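Local coordinates for protein L-asparaginase I (Vibrio cholerae, PDB 2OCD) that probably catalyses the hydrolysis of L-asparagine to L-aspartate and ammonium, working as a homotetramer in the cytoplasm, at residues K4-A9 with E45-T50; Q211-I216 with P234-I239; V266-L271 with A293-G298. All coordinates share one frame; numbering follows the deposited sequence.

Contact 1: K4-A9 with E45-T50; sequences KHIYIA and EMPLFT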
ATOM      1  N   LYS B   4      28.219   5.042  23.709  0.50 20.35           N
ATOM      2  CA  LYS B   4      27.094   4.796  24.554  0.50 19.07           C
ATOM      3  C   LYS B   4      27.216   3.338  25.017  0.50 18.59           C
ATOM      4  O   LYS B   4      27.972   2.567  24.430  0.50 18.36           O
ATOM      5  CB  LYS B   4      25.782   5.009  23.762  0.50 19.15           C
ATOM      6  CG  LYS B   4      25.758   6.185  22.736  0.50 19.03           C
ATOM      7  CD  LYS B   4      26.374   5.836  21.345  0.50 19.35           C
ATOM      8  CE  LYS B   4      25.884   6.732  20.171  0.50 18.53           C
ATOM      9  NZ  LYS B   4      26.283   8.172  20.245  0.50 17.62           N
ATOM     10  N   HIS B   5      26.479   2.971  26.068  1.00 17.94           N
ATOM     11  CA  HIS B   5      26.444   1.588  26.595  1.00 17.37           C
ATOM     12  C   HIS B   5      24.976   1.159  26.863  1.00 16.52           C
ATOM     13  O   HIS B   5      24.320   1.735  27.716  1.00 16.79           O
ATOM     14  CB  HIS B   5      27.236   1.488  27.904  1.00 16.52           C
ATOM     15  CG  HIS B   5      27.642   0.094  28.259  1.00 16.52           C
ATOM     16  ND1 HIS B   5      28.865  -0.201  28.820  1.00 15.21           N
ATOM     17  CD2 HIS B   5      27.018  -1.094  28.076  1.00 15.79           C
ATOM     18  CE1 HIS B   5      28.967  -1.510  28.982  1.00 12.07           C
ATOM     19  NE2 HIS B   5      27.864  -2.074  28.542  1.00 12.56           N
ATOM     20  N   ILE B   6      24.489   0.134  26.165  1.00 15.43           N
ATOM     21  CA  ILE B   6      23.078  -0.326  26.282  1.00 15.20           C
ATOM     22  C   ILE B   6      23.007  -1.659  26.980  1.00 15.01           C
ATOM     23  O   ILE B   6      23.845  -2.540  26.770  1.00 15.63           O
ATOM     24  CB  ILE B   6      22.370  -0.456  24.922  1.00 14.02           C
ATOM     25  CG1 ILE B   6      22.621   0.816  24.096  1.00 14.63           C
ATOM     26  CG2 ILE B   6      20.875  -0.678  25.103  1.00 13.76           C
ATOM     27  CD1 ILE B   6      21.966   2.124  24.704  1.00 14.11           C
ATOM     28  N   TYR B   7      22.013  -1.791  27.828  1.00 14.88           N
ATOM     29  CA  TYR B   7      21.827  -2.981  28.590  1.00 15.29           C
ATOM     30  C   TYR B   7      20.740  -3.790  27.876  1.00 16.11           C
ATOM     31  O   TYR B   7      19.658  -3.254  27.618  1.00 15.49           O
ATOM     32  CB  TYR B   7      21.385  -2.592  29.984  1.00 15.74           C
ATOM     33  CG  TYR B   7      20.925  -3.710  30.854  1.00 15.01           C
ATOM     34  CD1 TYR B   7      21.830  -4.420  31.622  1.00 17.30           C
ATOM     35  CD2 TYR B   7      19.582  -4.019  30.961  1.00 15.31           C
ATOM     36  CE1 TYR B   7      21.415  -5.439  32.450  1.00 18.30           C
ATOM     37  CE2 TYR B   7      19.144  -5.023  31.788  1.00 16.36           C
ATOM     38  CZ  TYR B   7      20.059  -5.736  32.531  1.00 17.58           C
ATOM     39  OH  TYR B   7      19.646  -6.733  33.368  1.00 16.84           O
ATOM     40  N   ILE B   8      21.056  -5.058  27.537  1.00 15.59           N
ATOM     41  CA  ILE B   8      20.106  -5.947  26.943  1.00 15.12           C
ATOM     42  C   ILE B   8      19.664  -6.945  27.949  1.00 15.40           C
ATOM     43  O   ILE B   8      20.488  -7.671  28.526  1.00 15.91           O
ATOM     44  CB  ILE B   8      20.705  -6.756  25.859  1.00 15.43           C
ATOM     45  CG1 ILE B   8      21.350  -5.851  24.814  1.00 16.32           C
ATOM     46  CG2 ILE B   8      19.635  -7.618  25.230  1.00 16.07           C
ATOM     47  CD1 ILE B   8      22.209  -6.656  23.844  1.00 14.49           C
ATOM     48  N   ALA B   9      18.355  -6.974  28.168  1.00 15.21           N
ATOM     49  CA  ALA B   9      17.730  -7.913  29.072  1.00 14.85           C
ATOM     50  C   ALA B   9      17.062  -9.003  28.210  1.00 15.19           C
ATOM     51  O   ALA B   9      16.059  -8.729  27.525  1.00 15.06           O
ATOM     52  CB  ALA B   9      16.697  -7.174  29.899  1.00 13.60           C
ATOM     53  N   GLU B  45      30.816   2.262  15.503  1.00 24.55           N
ATOM     54  CA  GLU B  45      29.626   3.070  15.381  1.00 24.41           C
ATOM     55  C   GLU B  45      28.436   2.374  16.038  1.00 23.80           C
ATOM     56  O   GLU B  45      27.340   2.875  15.975  1.00 24.73           O
ATOM     57  CB  GLU B  45      29.358   3.403  13.915  1.00 25.27           C
ATOM     58  CG  GLU B  45      29.512   2.217  12.942  1.00 27.02           C
ATOM     59  CD  GLU B  45      30.954   2.021  12.387  1.00 29.22           C
ATOM     60  OE1 GLU B  45      31.474   2.890  11.678  1.00 31.45           O
ATOM     61  OE2 GLU B  45      31.577   0.974  12.646  1.00 33.48           O
HETATM   62  N   MSE B  46      28.658   1.219  16.649  1.00 22.58           N
HETATM   63  CA  MSE B  46      27.653   0.579  17.479  1.00 22.12           C
HETATM   64  C   MSE B  46      27.963   0.981  18.911  1.00 21.10           C
HETATM   65  O   MSE B  46      29.100   1.310  19.197  1.00 21.18           O
HETATM   66  CB  MSE B  46      27.679  -0.954  17.335  1.00 22.15           C
HETATM   67  CG  MSE B  46      27.020  -1.471  16.041  1.00 23.78           C
HETATM   68 SE   MSE B  46      25.033  -1.165  15.898  0.80 31.49          SE
HETATM   69  CE  MSE B  46      24.322  -2.420  17.244  1.00 26.05           C
ATOM     70  N   PRO B  47      26.955   0.967  19.807  1.00 19.87           N
ATOM     71  CA  PRO B  47      27.232   1.189  21.218  1.00 19.11           C
ATOM     72  C   PRO B  47      27.745  -0.092  21.867  1.00 18.41           C
ATOM     73  O   PRO B  47      27.441  -1.203  21.406  1.00 17.66           O
ATOM     74  CB  PRO B  47      25.862   1.535  21.787  1.00 18.64           C
ATOM     75  CG  PRO B  47      24.944   0.722  20.948  1.00 19.65           C
ATOM     76  CD  PRO B  47      25.518   0.704  19.562  1.00 19.26           C
ATOM     77  N   LEU B  48      28.521   0.061  22.932  1.00 17.76           N
ATOM     78  CA  LEU B  48      28.805  -1.069  23.818  1.00 17.38           C
ATOM     79  C   LEU B  48      27.460  -1.667  24.295  1.00 16.87           C
ATOM     80  O   LEU B  48      26.442  -0.988  24.310  1.00 15.54           O
ATOM     81  CB  LEU B  48      29.629  -0.601  25.035  1.00 17.75           C
ATOM     82  CG  LEU B  48      31.087  -0.149  24.812  1.00 17.42           C
ATOM     83  CD1 LEU B  48      31.707   0.254  26.144  1.00 18.05           C
ATOM     84  CD2 LEU B  48      31.892  -1.246  24.177  1.00 13.92           C
ATOM     85  N   PHE B  49      27.476  -2.929  24.689  1.00 16.28           N
ATOM     86  CA  PHE B  49      26.296  -3.554  25.246  1.00 15.91           C
ATOM     87  C   PHE B  49      26.676  -4.682  26.226  1.00 15.26           C
ATOM     88  O   PHE B  49      27.634  -5.416  26.007  1.00 13.74           O
ATOM     89  CB  PHE B  49      25.389  -4.083  24.124  1.00 16.32           C
ATOM     90  CG  PHE B  49      25.972  -5.238  23.353  1.00 15.87           C
ATOM     91  CD1 PHE B  49      26.578  -5.030  22.129  1.00 18.03           C
ATOM     92  CD2 PHE B  49      25.891  -6.535  23.847  1.00 16.76           C
ATOM     93  CE1 PHE B  49      27.126  -6.101  21.393  1.00 18.25           C
ATOM     94  CE2 PHE B  49      26.434  -7.625  23.152  1.00 17.57           C
ATOM     95  CZ  PHE B  49      27.066  -7.409  21.919  1.00 19.38           C
ATOM     96  N   THR B  50      25.905  -4.771  27.306  1.00 14.53           N
ATOM     97  CA  THR B  50      25.912  -5.886  28.238  1.00 14.40           C
ATOM     98  C   THR B  50      24.544  -6.583  28.179  1.00 13.98           C
ATOM     99  O   THR B  50      23.483  -5.940  28.263  1.00 12.04           O
ATOM    100  CB  THR B  50      26.132  -5.378  29.675  1.00 14.59           C
ATOM    101  OG1 THR B  50      27.288  -4.541  29.689  1.00 15.49           O
ATOM    102  CG2 THR B  50      26.301  -6.525  30.685  1.00 13.25           C
TER
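Pro-47 packs its ring against the start of the partner strand. Its CB lies 3.5 Å from Lys-4 O, and its CG lies 3.9 Å from CG1 of Ile-6. The same Lys-4 O accepts a weak, bent bond from Leu-48 N at 3.0 Å. Leu-48 then begins the regular pairing, and its O accepts Ile-6 N at 2.9 Å. Its side chain stands beside His-5. Leu-48 CB sits almost squarely over one face of the imidazole, 3.9 Å from the His-5 ring centroid and 10° off the normal, a CH-pi contact. Tyr-82 meets that imidazole edge-to-face. Phe-49 points to the other side of the sheet, the side of Ile-6. Phe-49 CG lies between the backbone N and the carbonyl carbon (chi1 68°). Placed this way, CD2 of Phe-49 comes 3.7 Å from CD1 of Ile-8, which approaches the ring obliquely. Leu-136 of helix 127-141 covers Ile-6 on this side. Thr-50 returns to the side of His-5. The histidine has CG anti to its own N (chi1 -160°), which swings the ring along the sheet toward Thr-50. His-5 NE2 and Thr-50 OG1 are hydrogen-bonded at 2.8 Å, and either may donate. This bond, with Leu-48 over one face and Tyr-82 against the ring, probably holds how it is turned. The Thr-50 backbone is held twice: its N donates to Ile-6 O, and its O accepts Ile-8 N at 2.7 Å in a nearly straight bond. Ile-6 thus bonds to both Leu-48 and Thr-50, and Thr-50 to both Ile-6 and Ile-8, the ladder of a parallel beta pair. Here it joins strands 5-12 and 48-58, the latter outermost within this chain in the large sheet of the asparaginase N-terminal alpha/beta domain.

Contact 2: Q211-I216 with P234-I239; sequences QPIGVI and PVNAMI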
ATOM      1  N   GLN B 211      -4.884  -8.011  38.867  1.00 16.73           N
ATOM      2  CA  GLN B 211      -6.165  -7.448  39.211  1.00 16.00           C
ATOM      3  C   GLN B 211      -7.197  -8.240  38.471  1.00 15.23           C
ATOM      4  O   GLN B 211      -6.984  -8.579  37.308  1.00 14.84           O
ATOM      5  CB  GLN B 211      -6.277  -5.989  38.775  1.00 15.90           C
ATOM      6  CG  GLN B 211      -5.227  -5.069  39.369  1.00 17.77           C
ATOM      7  CD  GLN B 211      -5.422  -4.832  40.863  1.00 19.09           C
ATOM      8  OE1 GLN B 211      -6.567  -4.892  41.381  1.00 19.56           O
ATOM      9  NE2 GLN B 211      -4.315  -4.589  41.571  1.00 14.10           N
ATOM     10  N   PRO B 212      -8.320  -8.539  39.146  1.00 14.70           N
ATOM     11  CA  PRO B 212      -9.409  -9.272  38.547  1.00 14.33           C
ATOM     12  C   PRO B 212     -10.210  -8.354  37.623  1.00 14.34           C
ATOM     13  O   PRO B 212     -11.228  -7.822  38.015  1.00 14.11           O
ATOM     14  CB  PRO B 212     -10.213  -9.738  39.763  1.00 14.46           C
ATOM     15  CG  PRO B 212      -9.988  -8.651  40.782  1.00 13.57           C
ATOM     16  CD  PRO B 212      -8.598  -8.198  40.559  1.00 14.16           C
ATOM     17  N   ILE B 213      -9.711  -8.179  36.400  1.00 14.51           N
ATOM     18  CA  ILE B 213     -10.316  -7.309  35.416  1.00 14.30           C
ATOM     19  C   ILE B 213     -11.135  -8.178  34.493  1.00 14.21           C
ATOM     20  O   ILE B 213     -10.604  -9.098  33.894  1.00 13.85           O
ATOM     21  CB  ILE B 213      -9.219  -6.567  34.626  1.00 14.64           C
ATOM     22  CG1 ILE B 213      -8.411  -5.667  35.582  1.00 15.39           C
ATOM     23  CG2 ILE B 213      -9.809  -5.713  33.491  1.00 14.11           C
ATOM     24  CD1 ILE B 213      -7.107  -5.156  34.993  1.00 14.45           C
ATOM     25  N   GLY B 214     -12.427  -7.889  34.384  1.00 14.27           N
ATOM     26  CA  GLY B 214     -13.289  -8.546  33.396  1.00 13.99           C
ATOM     27  C   GLY B 214     -13.213  -7.851  32.055  1.00 13.88           C
ATOM     28  O   GLY B 214     -12.941  -6.662  31.990  1.00 14.21           O
ATOM     29  N   VAL B 215     -13.423  -8.594  30.973  1.00 13.77           N
ATOM     30  CA  VAL B 215     -13.428  -8.024  29.631  1.00 13.59           C
ATOM     31  C   VAL B 215     -14.619  -8.525  28.809  1.00 14.57           C
ATOM     32  O   VAL B 215     -14.641  -9.695  28.463  1.00 16.00           O
ATOM     33  CB  VAL B 215     -12.139  -8.415  28.922  1.00 13.43           C
ATOM     34  CG1 VAL B 215     -12.065  -7.765  27.527  1.00 10.37           C
ATOM     35  CG2 VAL B 215     -10.957  -8.051  29.775  1.00 10.59           C
ATOM     36  N   ILE B 216     -15.586  -7.664  28.473  1.00 15.23           N
ATOM     37  CA  ILE B 216     -16.793  -8.094  27.727  1.00 15.53           C
ATOM     38  C   ILE B 216     -16.784  -7.563  26.289  1.00 15.10           C
ATOM     39  O   ILE B 216     -16.550  -6.366  26.056  1.00 14.79           O
ATOM     40  CB  ILE B 216     -18.124  -7.568  28.335  1.00 15.94           C
ATOM     41  CG1 ILE B 216     -18.238  -7.813  29.823  1.00 17.92           C
ATOM     42  CG2 ILE B 216     -19.353  -8.245  27.721  1.00 16.68           C
ATOM     43  CD1 ILE B 216     -19.421  -7.000  30.450  1.00 17.47           C
ATOM     44  N   PRO B 234     -14.403 -11.650  42.387  1.00 20.78           N
ATOM     45  CA  PRO B 234     -13.674 -10.447  42.852  1.00 21.24           C
ATOM     46  C   PRO B 234     -13.497  -9.268  41.869  1.00 20.84           C
ATOM     47  O   PRO B 234     -12.770  -8.310  42.148  1.00 20.75           O
ATOM     48  CB  PRO B 234     -12.292 -11.026  43.176  1.00 21.09           C
ATOM     49  CG  PRO B 234     -12.143 -12.103  42.122  1.00 21.47           C
ATOM     50  CD  PRO B 234     -13.496 -12.629  41.781  1.00 20.46           C
ATOM     51  N   VAL B 235     -14.155  -9.306  40.737  1.00 20.50           N
ATOM     52  CA  VAL B 235     -13.804  -8.346  39.707  1.00 19.97           C
ATOM     53  C   VAL B 235     -13.820  -6.902  40.193  1.00 20.26           C
ATOM     54  O   VAL B 235     -14.806  -6.425  40.721  1.00 20.55           O
ATOM     55  CB  VAL B 235     -14.695  -8.555  38.500  1.00 20.08           C
ATOM     56  CG1 VAL B 235     -14.758  -7.284  37.661  1.00 19.54           C
ATOM     57  CG2 VAL B 235     -14.176  -9.795  37.721  1.00 17.37           C
ATOM     58  N   ASN B 236     -12.711  -6.201  40.056  1.00 20.66           N
ATOM     59  CA  ASN B 236     -12.695  -4.781  40.440  1.00 20.76           C
ATOM     60  C   ASN B 236     -12.692  -3.803  39.232  1.00 21.48           C
ATOM     61  O   ASN B 236     -12.824  -2.574  39.428  1.00 22.33           O
ATOM     62  CB  ASN B 236     -11.504  -4.485  41.349  1.00 19.90           C
ATOM     63  CG  ASN B 236     -10.168  -4.774  40.679  1.00 20.14           C
ATOM     64  OD1 ASN B 236     -10.108  -5.086  39.467  1.00 18.10           O
ATOM     65  ND2 ASN B 236      -9.082  -4.684  41.456  1.00 15.30           N
ATOM     66  N   ALA B 237     -12.513  -4.328  38.012  1.00 21.20           N
ATOM     67  CA  ALA B 237     -12.575  -3.514  36.794  1.00 21.33           C
ATOM     68  C   ALA B 237     -13.089  -4.344  35.620  1.00 21.72           C
ATOM     69  O   ALA B 237     -13.122  -5.578  35.677  1.00 21.41           O
ATOM     70  CB  ALA B 237     -11.224  -2.865  36.455  1.00 21.27           C
HETATM   71  N   MSE B 238     -13.483  -3.631  34.563  1.00 22.35           N
HETATM   72  CA  MSE B 238     -14.308  -4.161  33.501  1.00 21.70           C
HETATM   73  C   MSE B 238     -14.103  -3.348  32.225  1.00 19.36           C
HETATM   74  O   MSE B 238     -14.465  -2.168  32.139  1.00 18.61           O
HETATM   75  CB  MSE B 238     -15.760  -4.055  33.969  1.00 23.83           C
HETATM   76  CG  MSE B 238     -16.872  -4.082  32.890  1.00 28.20           C
HETATM   77 SE   MSE B 238     -17.176  -5.875  32.262  0.80 49.32          SE
HETATM   78  CE  MSE B 238     -16.630  -6.899  33.879  1.00 44.56           C
ATOM     79  N   ILE B 239     -13.536  -3.981  31.226  1.00 17.44           N
ATOM     80  CA  ILE B 239     -13.398  -3.379  29.903  1.00 16.08           C
ATOM     81  C   ILE B 239     -14.555  -3.843  28.989  1.00 15.15           C
ATOM     82  O   ILE B 239     -14.791  -5.012  28.787  1.00 13.34           O
ATOM     83  CB  ILE B 239     -12.023  -3.716  29.259  1.00 16.19           C
ATOM     84  CG1 ILE B 239     -10.893  -3.229  30.163  1.00 14.39           C
ATOM     85  CG2 ILE B 239     -11.876  -3.076  27.869  1.00 16.73           C
ATOM     86  CD1 ILE B 239      -9.514  -3.699  29.676  1.00 15.25           C
TER
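Gln-211 meets Asn-236 through their amides. Asn-236 ND2 donates to Gln-211 OE1, and the two amide planes are nearly coplanar, 13° apart. The modelled length of 2.5 Å from ND2 to OE1 is short, so its exact value is doubtful. Asn-236 CG stands between its backbone N and carbonyl carbon (chi1 61°), which turns the amide toward the glutamine. Gln-211 NE2 bonds to Ser-315 OG. Pro-212 centres an inverse gamma turn. Its CB packs 3.9 Å from CG of Pro-234, and its O accepts Asn-236 N at 3.0 Å. Ile-213 starts the strand and lays CG1 4.1 Å from CB of Ala-237. Leu-307 of helix 303-315 covers this side. Gly-214 N donates to Ala-237 O at 2.7 Å, and Gly-214 O accepts Ile-239 N at 2.9 Å. On the other side of the sheet, the modelled CE of Met-238 (selenomethionine) lies over Gly-214, a residue with no side chain. The placing of the selenium end is doubtful, since it comes too near Ile-216. Val-215 lies beside Ile-239. Ile-216 N donates to Ile-239 O at 2.8 Å. Val-226 of the third subunit packs on Pro-212 and Val-235. The two parallel strands 213-217 and 237-242, joined through helix 224-231, form a beta-alpha-beta crossover of the C-terminal parallel sheet.

Contact 3: V266-L271 with A293-G298; sequences VIVVNL and AGVISG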
ATOM      1  N   VAL B 266     -16.806  -0.618  40.923  1.00 16.59           N
ATOM      2  CA  VAL B 266     -16.146  -1.330  39.831  1.00 16.06           C
ATOM      3  C   VAL B 266     -15.907  -0.347  38.693  1.00 16.31           C
ATOM      4  O   VAL B 266     -16.839   0.260  38.202  1.00 16.24           O
ATOM      5  CB  VAL B 266     -17.030  -2.488  39.272  1.00 16.04           C
ATOM      6  CG1 VAL B 266     -16.386  -3.138  38.011  1.00 15.30           C
ATOM      7  CG2 VAL B 266     -17.365  -3.527  40.340  1.00 14.89           C
ATOM      8  N   ILE B 267     -14.675  -0.191  38.235  1.00 16.75           N
ATOM      9  CA  ILE B 267     -14.428   0.718  37.097  1.00 16.69           C
ATOM     10  C   ILE B 267     -14.850   0.068  35.768  1.00 16.75           C
ATOM     11  O   ILE B 267     -14.636  -1.125  35.538  1.00 16.52           O
ATOM     12  CB  ILE B 267     -12.967   1.204  37.061  1.00 16.72           C
ATOM     13  CG1 ILE B 267     -12.795   2.395  38.005  1.00 18.58           C
ATOM     14  CG2 ILE B 267     -12.617   1.635  35.696  1.00 16.34           C
ATOM     15  CD1 ILE B 267     -11.493   2.396  38.683  1.00 19.96           C
ATOM     16  N   VAL B 268     -15.491   0.859  34.919  1.00 16.39           N
ATOM     17  CA  VAL B 268     -16.104   0.343  33.744  1.00 16.40           C
ATOM     18  C   VAL B 268     -15.705   1.251  32.571  1.00 16.74           C
ATOM     19  O   VAL B 268     -16.130   2.413  32.472  1.00 18.08           O
ATOM     20  CB  VAL B 268     -17.627   0.201  33.930  1.00 17.06           C
ATOM     21  CG1 VAL B 268     -18.288  -0.370  32.628  1.00 17.81           C
ATOM     22  CG2 VAL B 268     -17.955  -0.711  35.146  1.00 13.53           C
ATOM     23  N   VAL B 269     -14.844   0.721  31.705  1.00 15.63           N
ATOM     24  CA  VAL B 269     -14.211   1.515  30.680  1.00 14.60           C
ATOM     25  C   VAL B 269     -14.716   0.996  29.361  1.00 13.86           C
ATOM     26  O   VAL B 269     -14.846  -0.212  29.160  1.00 11.88           O
ATOM     27  CB  VAL B 269     -12.663   1.417  30.761  1.00 15.28           C
ATOM     28  CG1 VAL B 269     -12.198  -0.003  30.624  1.00 14.61           C
ATOM     29  CG2 VAL B 269     -11.955   2.346  29.711  1.00 15.77           C
ATOM     30  N   ASN B 270     -15.046   1.929  28.482  1.00 13.14           N
ATOM     31  CA  ASN B 270     -15.629   1.585  27.227  1.00 13.47           C
ATOM     32  C   ASN B 270     -14.577   1.735  26.115  1.00 12.66           C
ATOM     33  O   ASN B 270     -14.190   2.848  25.840  1.00 11.98           O
ATOM     34  CB  ASN B 270     -16.859   2.494  27.012  1.00 14.03           C
ATOM     35  CG  ASN B 270     -17.493   2.344  25.619  1.00 15.39           C
ATOM     36  OD1 ASN B 270     -17.192   1.374  24.851  1.00 19.86           O
ATOM     37  ND2 ASN B 270     -18.357   3.299  25.278  1.00  8.22           N
ATOM     38  N   LEU B 271     -14.105   0.632  25.519  1.00 12.03           N
ATOM     39  CA  LEU B 271     -13.257   0.687  24.317  1.00 13.52           C
ATOM     40  C   LEU B 271     -14.008   0.205  23.087  1.00 14.70           C
ATOM     41  O   LEU B 271     -14.936  -0.555  23.207  1.00 15.70           O
ATOM     42  CB  LEU B 271     -12.087  -0.244  24.424  1.00 13.62           C
ATOM     43  CG  LEU B 271     -11.044  -0.170  25.518  1.00 15.32           C
ATOM     44  CD1 LEU B 271      -9.899  -1.073  25.061  1.00 18.01           C
ATOM     45  CD2 LEU B 271     -10.534   1.242  25.739  1.00 17.56           C
ATOM     46  N   ALA B 293     -24.976   5.419  33.409  1.00 18.08           N
ATOM     47  CA  ALA B 293     -24.637   4.206  34.136  1.00 17.53           C
ATOM     48  C   ALA B 293     -23.212   4.208  34.774  1.00 17.02           C
ATOM     49  O   ALA B 293     -22.821   3.263  35.441  1.00 16.64           O
ATOM     50  CB  ALA B 293     -24.836   3.013  33.217  1.00 17.08           C
ATOM     51  N   GLY B 294     -22.442   5.267  34.559  1.00 16.97           N
ATOM     52  CA  GLY B 294     -21.093   5.412  35.166  1.00 16.42           C
ATOM     53  C   GLY B 294     -19.884   4.883  34.373  1.00 16.15           C
ATOM     54  O   GLY B 294     -18.759   4.849  34.889  1.00 15.24           O
ATOM     55  N   VAL B 295     -20.108   4.464  33.127  1.00 15.73           N
ATOM     56  CA  VAL B 295     -19.040   3.929  32.300  1.00 14.97           C
ATOM     57  C   VAL B 295     -18.223   5.103  31.828  1.00 14.48           C
ATOM     58  O   VAL B 295     -18.783   6.145  31.560  1.00 14.90           O
ATOM     59  CB  VAL B 295     -19.620   3.176  31.082  1.00 15.19           C
ATOM     60  CG1 VAL B 295     -18.489   2.501  30.290  1.00 15.00           C
ATOM     61  CG2 VAL B 295     -20.681   2.185  31.561  1.00 14.55           C
ATOM     62  N   ILE B 296     -16.907   4.940  31.755  1.00 14.07           N
ATOM     63  CA  ILE B 296     -16.001   5.981  31.208  1.00 13.38           C
ATOM     64  C   ILE B 296     -15.380   5.548  29.846  1.00 12.01           C
ATOM     65  O   ILE B 296     -15.297   4.343  29.544  1.00 11.83           O
ATOM     66  CB  ILE B 296     -14.856   6.329  32.232  1.00 13.56           C
ATOM     67  CG1 ILE B 296     -14.010   5.113  32.548  1.00 11.80           C
ATOM     68  CG2 ILE B 296     -15.425   6.864  33.517  1.00 13.08           C
ATOM     69  CD1 ILE B 296     -12.620   5.476  33.120  1.00 13.75           C
ATOM     70  N   SER B 297     -14.963   6.536  29.052  1.00 11.21           N
ATOM     71  CA  SER B 297     -14.405   6.313  27.699  1.00 11.48           C
ATOM     72  C   SER B 297     -12.960   5.974  27.815  1.00 11.01           C
ATOM     73  O   SER B 297     -12.315   6.496  28.668  1.00 11.94           O
ATOM     74  CB  SER B 297     -14.488   7.588  26.839  1.00 11.42           C
ATOM     75  OG  SER B 297     -14.147   7.344  25.459  1.00  9.73           O
ATOM     76  N   GLY B 298     -12.459   5.112  26.957  1.00 11.39           N
ATOM     77  CA  GLY B 298     -11.020   4.834  26.817  1.00 11.67           C
ATOM     78  C   GLY B 298     -10.635   5.323  25.424  1.00 12.31           C
ATOM     79  O   GLY B 298      -9.665   4.856  24.832  1.00 11.95           O
TER
HETATM   80  O   HOH W   1     -16.988   2.881  36.349  1.00 30.99           O
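Val-295 and Val-268 each hold CG1 anti to the backbone N (chi1 -175° and -180°). This brings Val-268 CG1 3.7 Å from Val-295 CG2. Val-295 CG1 reaches across to CB of Asn-270, also at 3.7 Å. Ile-296 holds CG1 between its backbone N and carbonyl carbon (chi1 60°), which puts CG1 3.4 Å from Val-268 O. The backbones pair in parallel. Ile-296 N donates to Val-268 O at 2.7 Å. Ile-296 O accepts Asn-270 N, and Gly-298 N donates to Asn-270 O at 3.1 Å from above the carbonyl plane. Leu-271 CD2 is 3.8 Å from Gly-298 CA. The Asn-270 amide is held elsewhere, by Thr-242 OG1 and Gly-246 O. Gly-294, the first residue past the preceding helix, closes it in a Schellman motif. A water bridges the two segments there, donating to Gly-294 O at 3.0 Å and to Val-266 O, and accepting weakly from Val-268 N. Val-269 turns its N and O to strand 237-242. The pair thus satisfies Val-268 O, Ile-296 N and O, Asn-270 N and O and Gly-298 N, and the water serves Gly-294 O and Val-266 O. Val-268 and Val-295 meet by apolar contact, while Val-295 CG1 and Ile-296 CG1 also press on Val-268 O.

Contacts 2 and 3 are neighbours in one sheet, with centres about 11 Å apart. Strands 237-242 and 267-272 join them: Met-238 O lies 2.9 Å from Val-269 N, a probable hydrogen bond. Next to it, CG1 of Ile-239 packs 3.5 Å from CG1 of Val-269. The four segments thus build the C-terminal parallel sheet in strand order. Contact 1 belongs to the N-terminal sheet, across the centre of the chain. Its centre is about 40 Å from that of contact 2 and about 42 Å from that of contact 3. The nearest atoms are still about 23 Å and 27 Å away. None of the three contacts lies at the predicted active site of Thr-14 and Thr-91.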